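Local coordinates for cytosolic IMP-GMP specific 5'-nucleotidase (Legionella pneumophila subsp. pneumophila, PDB 4OHF), which hydrolyses the 5'-phosphate of selected purine nucleoside monophosphates such as IMP and GMP in the cytosol, as a magnesium-dependent, allosterically regulated enzyme of the HAD fold, at the interface of chains A and B and the interface of chains A and C. Residues are numbered along the deposited sequence; one frame, centred on the assembly and turned at random. Chains: chain A/B/C, Cytosolic IMP-GMP specific 5'-nucleotidase.

Contact 1: the interface of chains A and B. Residues chain A 338, 341-342; chain B 457, 459.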
ATOM      1  N   LEU A 338      -3.520 -18.173 -42.290  1.00 55.22           N
ATOM      2  CA  LEU A 338      -3.434 -16.964 -43.097  1.00 56.13           C
ATOM      3  C   LEU A 338      -4.605 -16.774 -44.065  1.00 57.22           C
ATOM      4  O   LEU A 338      -5.178 -15.689 -44.146  1.00 58.80           O
ATOM      5  CB  LEU A 338      -2.124 -16.937 -43.875  1.00 56.96           C
ATOM      6  CG  LEU A 338      -1.535 -15.550 -44.176  1.00 60.26           C
ATOM      7  CD1 LEU A 338      -2.640 -14.574 -44.565  1.00 60.00           C
ATOM      8  CD2 LEU A 338      -0.804 -15.028 -42.949  1.00 61.92           C
ATOM      9  N   GLU A 341      -7.710 -15.543 -42.223  1.00 56.30           N
ATOM     10  CA  GLU A 341      -7.529 -14.164 -41.792  1.00 57.06           C
ATOM     11  C   GLU A 341      -7.879 -13.214 -42.929  1.00 55.66           C
ATOM     12  O   GLU A 341      -8.643 -12.269 -42.753  1.00 54.65           O
ATOM     13  CB  GLU A 341      -6.083 -13.939 -41.350  1.00 58.69           C
ATOM     14  CG  GLU A 341      -5.867 -12.628 -40.606  1.00 62.31           C
ATOM     15  CD  GLU A 341      -6.701 -12.540 -39.335  1.00 65.67           C
ATOM     16  OE1 GLU A 341      -6.567 -13.442 -38.473  1.00 66.72           O
ATOM     17  OE2 GLU A 341      -7.489 -11.571 -39.195  1.00 66.99           O
ATOM     18  N   LYS A 342      -7.310 -13.481 -44.097  1.00 55.60           N
ATOM     19  CA  LYS A 342      -7.557 -12.675 -45.276  1.00 56.20           C
ATOM     20  C   LYS A 342      -9.064 -12.563 -45.499  1.00 55.62           C
ATOM     21  O   LYS A 342      -9.577 -11.488 -45.797  1.00 56.29           O
ATOM     22  CB  LYS A 342      -6.869 -13.314 -46.483  1.00 56.97           C
ATOM     23  CG  LYS A 342      -7.142 -12.630 -47.802  1.00 58.47           C
ATOM     24  CD  LYS A 342      -6.286 -13.229 -48.908  1.00 60.09           C
ATOM     25  CE  LYS A 342      -6.676 -12.701 -50.292  1.00 60.35           C
ATOM     26  NZ  LYS A 342      -8.023 -13.177 -50.744  1.00 59.16           N
TER
ATOM     27  N   ILE B 457       1.813 -11.247 -39.545  1.00 70.16           N
ATOM     28  CA  ILE B 457       2.044 -10.985 -40.957  1.00 74.21           C
ATOM     29  C   ILE B 457       0.959 -10.039 -41.484  1.00 75.62           C
ATOM     30  O   ILE B 457      -0.235 -10.285 -41.305  1.00 76.28           O
ATOM     31  CB  ILE B 457       2.024 -12.288 -41.770  1.00 74.84           C
ATOM     32  CG1 ILE B 457       3.236 -13.149 -41.390  1.00 74.81           C
ATOM     33  CG2 ILE B 457       1.977 -11.972 -43.255  1.00 75.14           C
ATOM     34  CD1 ILE B 457       4.570 -12.418 -41.457  1.00 75.38           C
ATOM     35  N   ILE B 459      -1.470  -8.086 -44.156  1.00 81.86           N
ATOM     36  CA  ILE B 459      -2.212  -8.528 -45.337  1.00 82.54           C
ATOM     37  C   ILE B 459      -2.731  -7.356 -46.177  1.00 83.05           C
ATOM     38  O   ILE B 459      -3.965  -7.163 -46.236  1.00 83.22           O
ATOM     39  CB  ILE B 459      -3.406  -9.448 -44.940  1.00 82.57           C
ATOM     40  CG1 ILE B 459      -4.270  -8.767 -43.871  1.00 82.96           C
ATOM     41  CG2 ILE B 459      -2.884 -10.789 -44.446  1.00 81.91           C
ATOM     42  CD1 ILE B 459      -5.449  -9.591 -43.403  1.00 82.38           C
TER

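Contact 2: the interface of chains A and C. Residues chain A 256, 258, 269, 271; chain C 212, 244, 267, 280.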
ATOM      1  N   ARG A 256      25.475  -7.755  -2.774  1.00 46.48           N
ATOM      2  CA  ARG A 256      26.867  -7.632  -3.179  1.00 46.97           C
ATOM      3  C   ARG A 256      27.415  -8.729  -4.082  1.00 46.12           C
ATOM      4  O   ARG A 256      26.916  -9.857  -4.127  1.00 45.85           O
ATOM      5  CB  ARG A 256      27.763  -7.507  -1.941  1.00 49.79           C
ATOM      6  CG  ARG A 256      27.819  -8.762  -1.070  1.00 56.05           C
ATOM      7  CD  ARG A 256      28.899  -8.659   0.022  1.00 61.77           C
ATOM      8  NE  ARG A 256      28.737  -7.454   0.839  1.00 67.87           N
ATOM      9  CZ  ARG A 256      27.694  -7.216   1.637  1.00 70.71           C
ATOM     10  NH1 ARG A 256      27.637  -6.081   2.330  1.00 72.29           N
ATOM     11  NH2 ARG A 256      26.712  -8.115   1.752  1.00 69.60           N
ATOM     12  N   LEU A 258      30.396 -11.347  -5.387  1.00 46.35           N
ATOM     13  CA  LEU A 258      31.410 -12.197  -4.790  1.00 47.65           C
ATOM     14  C   LEU A 258      32.308 -12.625  -5.933  1.00 47.94           C
ATOM     15  O   LEU A 258      31.826 -13.064  -6.976  1.00 47.28           O
ATOM     16  CB  LEU A 258      30.784 -13.421  -4.129  1.00 47.53           C
ATOM     17  CG  LEU A 258      29.864 -13.100  -2.952  1.00 49.51           C
ATOM     18  CD1 LEU A 258      29.436 -14.400  -2.308  1.00 49.70           C
ATOM     19  CD2 LEU A 258      30.569 -12.211  -1.936  1.00 47.30           C
ATOM     20  N   ASN A 269      35.249 -11.490  -0.913  1.00 47.90           N
ATOM     21  CA  ASN A 269      34.417 -10.304  -0.992  1.00 48.96           C
ATOM     22  C   ASN A 269      35.047  -9.328  -1.949  1.00 50.11           C
ATOM     23  O   ASN A 269      36.268  -9.301  -2.116  1.00 50.81           O
ATOM     24  CB  ASN A 269      34.258  -9.640   0.373  1.00 46.95           C
ATOM     25  CG  ASN A 269      33.215 -10.305   1.215  1.00 46.93           C
ATOM     26  OD1 ASN A 269      32.072 -10.469   0.786  1.00 49.42           O
ATOM     27  ND2 ASN A 269      33.592 -10.693   2.423  1.00 44.67           N
ATOM     28  N   HIS A 271      36.062  -5.584  -3.266  1.00 56.41           N
ATOM     29  CA  HIS A 271      36.435  -4.236  -2.858  1.00 57.32           C
ATOM     30  C   HIS A 271      36.813  -3.620  -4.195  1.00 56.77           C
ATOM     31  O   HIS A 271      37.434  -4.287  -5.028  1.00 57.04           O
ATOM     32  CB  HIS A 271      37.636  -4.263  -1.910  1.00 58.67           C
ATOM     33  CG  HIS A 271      37.418  -5.098  -0.689  1.00 61.87           C
ATOM     34  ND1 HIS A 271      37.936  -6.370  -0.550  1.00 64.57           N
ATOM     35  CD2 HIS A 271      36.679  -4.871   0.424  1.00 64.60           C
ATOM     36  CE1 HIS A 271      37.522  -6.890   0.594  1.00 64.94           C
ATOM     37  NE2 HIS A 271      36.757  -6.001   1.204  1.00 65.68           N
TER
ATOM     38  N   GLU C 212      32.508  -6.775   8.331  1.00 45.91           N
ATOM     39  CA  GLU C 212      33.112  -7.942   7.712  1.00 48.23           C
ATOM     40  C   GLU C 212      34.074  -8.625   8.678  1.00 47.50           C
ATOM     41  O   GLU C 212      34.494  -8.040   9.684  1.00 47.13           O
ATOM     42  CB  GLU C 212      33.801  -7.565   6.401  1.00 51.82           C
ATOM     43  CG  GLU C 212      34.952  -6.607   6.505  1.00 57.03           C
ATOM     44  CD  GLU C 212      35.316  -6.028   5.150  1.00 61.58           C
ATOM     45  OE1 GLU C 212      35.405  -6.798   4.160  1.00 62.06           O
ATOM     46  OE2 GLU C 212      35.514  -4.797   5.078  1.00 64.41           O
ATOM     47  N   LEU C 244      28.961  -9.621   8.087  1.00 42.88           N
ATOM     48  CA  LEU C 244      28.239  -9.013   6.973  1.00 42.54           C
ATOM     49  C   LEU C 244      26.847  -9.653   7.026  1.00 43.50           C
ATOM     50  O   LEU C 244      26.305 -10.129   6.024  1.00 43.38           O
ATOM     51  CB  LEU C 244      28.932  -9.302   5.639  1.00 43.30           C
ATOM     52  CG  LEU C 244      30.093  -8.374   5.244  1.00 45.93           C
ATOM     53  CD1 LEU C 244      30.719  -8.864   3.946  1.00 44.75           C
ATOM     54  CD2 LEU C 244      29.601  -6.939   5.078  1.00 43.41           C
ATOM     55  N   MET C 267      35.780 -17.732   0.971  1.00 53.40           N
ATOM     56  CA  MET C 267      34.490 -18.303   1.320  1.00 51.96           C
ATOM     57  C   MET C 267      33.993 -19.355   0.331  1.00 50.86           C
ATOM     58  O   MET C 267      34.409 -19.399  -0.835  1.00 50.42           O
ATOM     59  CB  MET C 267      33.450 -17.184   1.442  1.00 51.54           C
ATOM     60  CG  MET C 267      33.902 -16.010   2.299  1.00 53.06           C
ATOM     61  SD  MET C 267      32.718 -14.646   2.272  1.00 53.84           S
ATOM     62  CE  MET C 267      33.142 -13.846   0.735  1.00 50.49           C
ATOM     63  N   GLN C 280      29.318 -15.630   6.700  1.00 42.05           N
ATOM     64  CA  GLN C 280      29.002 -14.314   6.153  1.00 41.50           C
ATOM     65  C   GLN C 280      27.556 -14.377   5.656  1.00 40.90           C
ATOM     66  O   GLN C 280      27.125 -15.417   5.152  1.00 38.78           O
ATOM     67  CB  GLN C 280      29.951 -13.965   4.998  1.00 40.86           C
ATOM     68  CG  GLN C 280      29.650 -12.621   4.360  1.00 39.88           C
ATOM     69  CD  GLN C 280      30.744 -12.153   3.430  1.00 38.75           C
ATOM     70  OE1 GLN C 280      31.856 -11.872   3.869  1.00 40.82           O
ATOM     71  NE2 GLN C 280      30.434 -12.060   2.144  1.00 34.35           N
TER

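Contact 3: the interface of chains A and B. Residues chain A 7, 9, 327, 331, 410, 430; chain B 454-455.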
ATOM      1  N   PHE A   7      11.512  -9.439 -33.970  1.00 39.96           N
ATOM      2  CA  PHE A   7      10.376  -8.524 -33.872  1.00 40.86           C
ATOM      3  C   PHE A   7      10.649  -7.332 -32.967  1.00 39.75           C
ATOM      4  O   PHE A   7      11.056  -7.489 -31.824  1.00 41.61           O
ATOM      5  CB  PHE A   7       9.161  -9.323 -33.402  1.00 41.98           C
ATOM      6  CG  PHE A   7       8.985 -10.610 -34.153  1.00 40.15           C
ATOM      7  CD1 PHE A   7       8.597 -10.601 -35.492  1.00 39.93           C
ATOM      8  CD2 PHE A   7       9.299 -11.821 -33.553  1.00 39.20           C
ATOM      9  CE1 PHE A   7       8.530 -11.786 -36.219  1.00 41.38           C
ATOM     10  CE2 PHE A   7       9.236 -13.008 -34.271  1.00 39.44           C
ATOM     11  CZ  PHE A   7       8.853 -12.992 -35.604  1.00 40.53           C
ATOM     12  N   ASN A   9       9.587  -3.846 -30.864  1.00 41.62           N
ATOM     13  CA  ASN A   9       8.520  -3.135 -30.171  1.00 42.66           C
ATOM     14  C   ASN A   9       8.963  -1.696 -30.005  1.00 43.84           C
ATOM     15  O   ASN A   9       8.172  -0.766 -30.154  1.00 42.83           O
ATOM     16  CB  ASN A   9       8.265  -3.737 -28.787  1.00 43.19           C
ATOM     17  CG  ASN A   9       7.631  -5.113 -28.852  1.00 42.28           C
ATOM     18  OD1 ASN A   9       6.798  -5.387 -29.711  1.00 43.52           O
ATOM     19  ND2 ASN A   9       8.011  -5.979 -27.926  1.00 43.87           N
ATOM     20  N   LEU A 327       7.002 -19.004 -30.000  1.00 45.61           N
ATOM     21  CA  LEU A 327       6.739 -18.277 -31.240  1.00 47.05           C
ATOM     22  C   LEU A 327       6.733 -19.187 -32.452  1.00 46.67           C
ATOM     23  O   LEU A 327       5.928 -18.994 -33.369  1.00 46.55           O
ATOM     24  CB  LEU A 327       7.776 -17.179 -31.468  1.00 47.30           C
ATOM     25  CG  LEU A 327       7.488 -15.812 -30.866  1.00 48.47           C
ATOM     26  CD1 LEU A 327       8.586 -14.866 -31.302  1.00 49.01           C
ATOM     27  CD2 LEU A 327       6.151 -15.305 -31.333  1.00 48.19           C
ATOM     28  N   ILE A 331       3.674 -18.813 -34.919  1.00 44.14           N
ATOM     29  CA  ILE A 331       3.827 -18.280 -36.270  1.00 44.38           C
ATOM     30  C   ILE A 331       3.309 -19.296 -37.288  1.00 46.11           C
ATOM     31  O   ILE A 331       2.385 -19.009 -38.060  1.00 45.37           O
ATOM     32  CB  ILE A 331       5.310 -17.939 -36.601  1.00 44.61           C
ATOM     33  CG1 ILE A 331       5.930 -17.077 -35.499  1.00 43.59           C
ATOM     34  CG2 ILE A 331       5.395 -17.182 -37.917  1.00 43.55           C
ATOM     35  CD1 ILE A 331       5.150 -15.862 -35.148  1.00 43.65           C
ATOM     36  N   PHE A 410      -0.605 -15.173 -27.644  1.00 51.61           N
ATOM     37  CA  PHE A 410      -0.605 -13.719 -27.708  1.00 51.77           C
ATOM     38  C   PHE A 410      -1.994 -13.087 -27.820  1.00 52.58           C
ATOM     39  O   PHE A 410      -2.134 -11.865 -27.743  1.00 50.42           O
ATOM     40  CB  PHE A 410       0.263 -13.267 -28.895  1.00 51.81           C
ATOM     41  CG  PHE A 410       1.742 -13.477 -28.693  1.00 50.76           C
ATOM     42  CD1 PHE A 410       2.552 -12.439 -28.228  1.00 50.16           C
ATOM     43  CD2 PHE A 410       2.330 -14.709 -28.972  1.00 50.21           C
ATOM     44  CE1 PHE A 410       3.927 -12.619 -28.045  1.00 49.06           C
ATOM     45  CE2 PHE A 410       3.707 -14.899 -28.792  1.00 49.87           C
ATOM     46  CZ  PHE A 410       4.504 -13.852 -28.328  1.00 49.13           C
ATOM     47  N   TYR A 430      11.973  -9.030 -29.599  1.00 43.36           N
ATOM     48  CA  TYR A 430      11.786 -10.406 -29.169  1.00 44.76           C
ATOM     49  C   TYR A 430      11.925 -11.344 -30.358  1.00 46.01           C
ATOM     50  O   TYR A 430      11.665 -10.965 -31.508  1.00 45.79           O
ATOM     51  CB  TYR A 430      10.430 -10.595 -28.476  1.00 44.17           C
ATOM     52  CG  TYR A 430       9.199 -10.313 -29.313  1.00 44.00           C
ATOM     53  CD1 TYR A 430       8.838  -9.015 -29.655  1.00 42.99           C
ATOM     54  CD2 TYR A 430       8.350 -11.345 -29.701  1.00 44.96           C
ATOM     55  CE1 TYR A 430       7.660  -8.755 -30.350  1.00 41.83           C
ATOM     56  CE2 TYR A 430       7.171 -11.088 -30.391  1.00 43.39           C
ATOM     57  CZ  TYR A 430       6.834  -9.791 -30.703  1.00 42.33           C
ATOM     58  OH  TYR A 430       5.642  -9.531 -31.324  1.00 44.52           O
TER
ATOM     59  N   ALA B 454       3.680  -7.258 -33.631  1.00 56.92           N
ATOM     60  CA  ALA B 454       4.932  -7.190 -34.379  1.00 55.76           C
ATOM     61  C   ALA B 454       5.279  -8.488 -35.107  1.00 55.90           C
ATOM     62  O   ALA B 454       5.900  -8.453 -36.167  1.00 56.39           O
ATOM     63  CB  ALA B 454       6.080  -6.771 -33.454  1.00 54.94           C
ATOM     64  N   HIS B 455       4.885  -9.636 -34.560  1.00 56.17           N
ATOM     65  CA  HIS B 455       5.185 -10.889 -35.250  1.00 57.74           C
ATOM     66  C   HIS B 455       4.082 -11.285 -36.240  1.00 59.63           C
ATOM     67  O   HIS B 455       4.237 -12.254 -36.983  1.00 60.40           O
ATOM     68  CB  HIS B 455       5.462 -12.036 -34.257  1.00 55.77           C
ATOM     69  CG  HIS B 455       4.301 -12.395 -33.381  1.00 53.78           C
ATOM     70  ND1 HIS B 455       3.969 -11.681 -32.249  1.00 51.52           N
ATOM     71  CD2 HIS B 455       3.399 -13.403 -33.466  1.00 52.16           C
ATOM     72  CE1 HIS B 455       2.915 -12.235 -31.676  1.00 51.99           C
ATOM     73  NE2 HIS B 455       2.549 -13.282 -32.395  1.00 51.47           N
TER

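Contact 1: the interface of chains A and B
A:Leu338 and B:Ile459 form the apolar centre of this small patch between two copies of the nucleotidase. The leucine CD1 methyl meets the CG2 branch of the isoleucine at 3.8 Å. The two side chains run antiparallel, side by side. The second leucine methyl, CD2, turns to B:Ile457, whose CB and CG2 lie about 4.1 Å away. B:Ile457 lies roughly perpendicular to the leucine. The leucine thus spreads its fork over both isoleucines, one methyl to each.

Further out, the long branch of B:Ile459 reaches the helix surface. Its chi1 of 52° tucks CG1 in beside both backbone neighbours, N and C, and chi2 is extended. This sends CD1 towards the CG methylene of A:Glu341, 4.1 Å away. The same methyl comes to 4.2 Å from the CA of A:Lys342, so it touches the lysine at its backbone.

At the polar rim, A:Glu341 bends at chi2 (60°) and offers its aliphatic stem to the isoleucine. The tail may help hold chain B to this helix in the deposited assembly.

In the fold, the three chain A residues lie on the long helix 327-364. Both isoleucines belong to the irregular C-terminal tail of chain B, modelled as far as B:Ile459.

Contact 2: the interface of chains A and C
A:Asn269 and C:Gln280 pair their side-chain amides across this interface of two HAD-family nucleotidase chains. The pairing may support A-C association, though the structure alone does not show this assembly to be biological. The whole interface is two-fold symmetric, so the contact recurs with the chains exchanged.

Hydrogen bonds come first. The A:Asn269 ND2 group donates to C:Gln280 OE1 at 2.5 Å, nearly straight (175° at H) and in the amide plane of the asparagine. In return, C:Gln280 NE2 donates to A:Asn269 OD1 at 2.7 Å, more bent and tilted from the glutamine amide plane. Each oxygen receives its donor on a lone pair in the carbonyl plane. The amides are nearly coplanar, 14° apart, and the two bonds together restrain their rotation. The glutamine chain is extended beyond CG, with CG anti to the backbone N (chi1 178°), and reaches straight to its partner. A weak bond lies to one side, from A:His271 NE2 to the C:Glu212 carboxylate oxygen OE1 at 3.3 Å. That oxygen sits at the edge of the imidazole, in the ring plane.

Apolar contacts frame the amide pair. The C:Met267 methyl CE packs against A:Asn269 CG at 3.6 Å and also touches A:Leu258 CD2. C:Leu244 uses both branches. Its CD1 approaches A:Asn269 and lies over one face of the A:Arg256 guanidinium, towards the rim. Its CD2 meets A:Arg256 NH1 at 3.5 Å, a carbon-to-nitrogen contact beside the bonded amides.

Contact 3: the interface of chains A and B
B:Ala454 and B:His455 have helix-like backbone angles and insert into a largely aromatic pocket of chain A.

The imidazole of B:His455 sits in the pocket. With chi1 at 63°, CG is flanked by both the backbone N and C, and the ring points into chain A. ND1 shares a hydrogen bond of 2.9 Å with the phenol OH of A:Tyr430, the donor undecided. The hydroxyl lies at the edge of the imidazole, in its plane, and ND1 lies at the edge of the tyrosine ring. The B:His455 backbone N adds a weak bond to the same OH.

Two phenyl faces hold different parts of the histidine. The A:Phe7 ring takes CB over its centre, 3.5 Å from the centroid, as a CH-pi contact. The A:Phe410 ring receives the imidazole CE1 over its centre, 3.4 Å above the plane. A:Ile331 CD1 touches CD2 of the imidazole at 3.5 Å. A:Leu327 CD2 covers one imidazole face towards its rim. B:Ala454 CB touches both the A:Tyr430 hydroxyl oxygen OH and A:Phe7 CB.

The site anchors the C-terminal segment of one subunit in its neighbour. It probably steadies this pairing of chains within the deposited tetramer.

Contacts 1 and 3 belong to the same A-B interface, their C-alpha centres about 15 Å apart. Both join the C-terminal segment of chain B to helix 327-364 of chain A. Contact 3 seats residues 454-455 near the start of that helix, and contact 1 carries 457 and 459 further along it. Contact 2 uses strands 257-260 and 267-269 of chain A, its C-alpha centre about 57 Å from that of contact 1 and 42 Å from that of contact 3. Chain A therefore meets two neighbours through separate surfaces. This is consistent with the deposited four-chain assembly, though the structure alone does not show whether the contacts communicate.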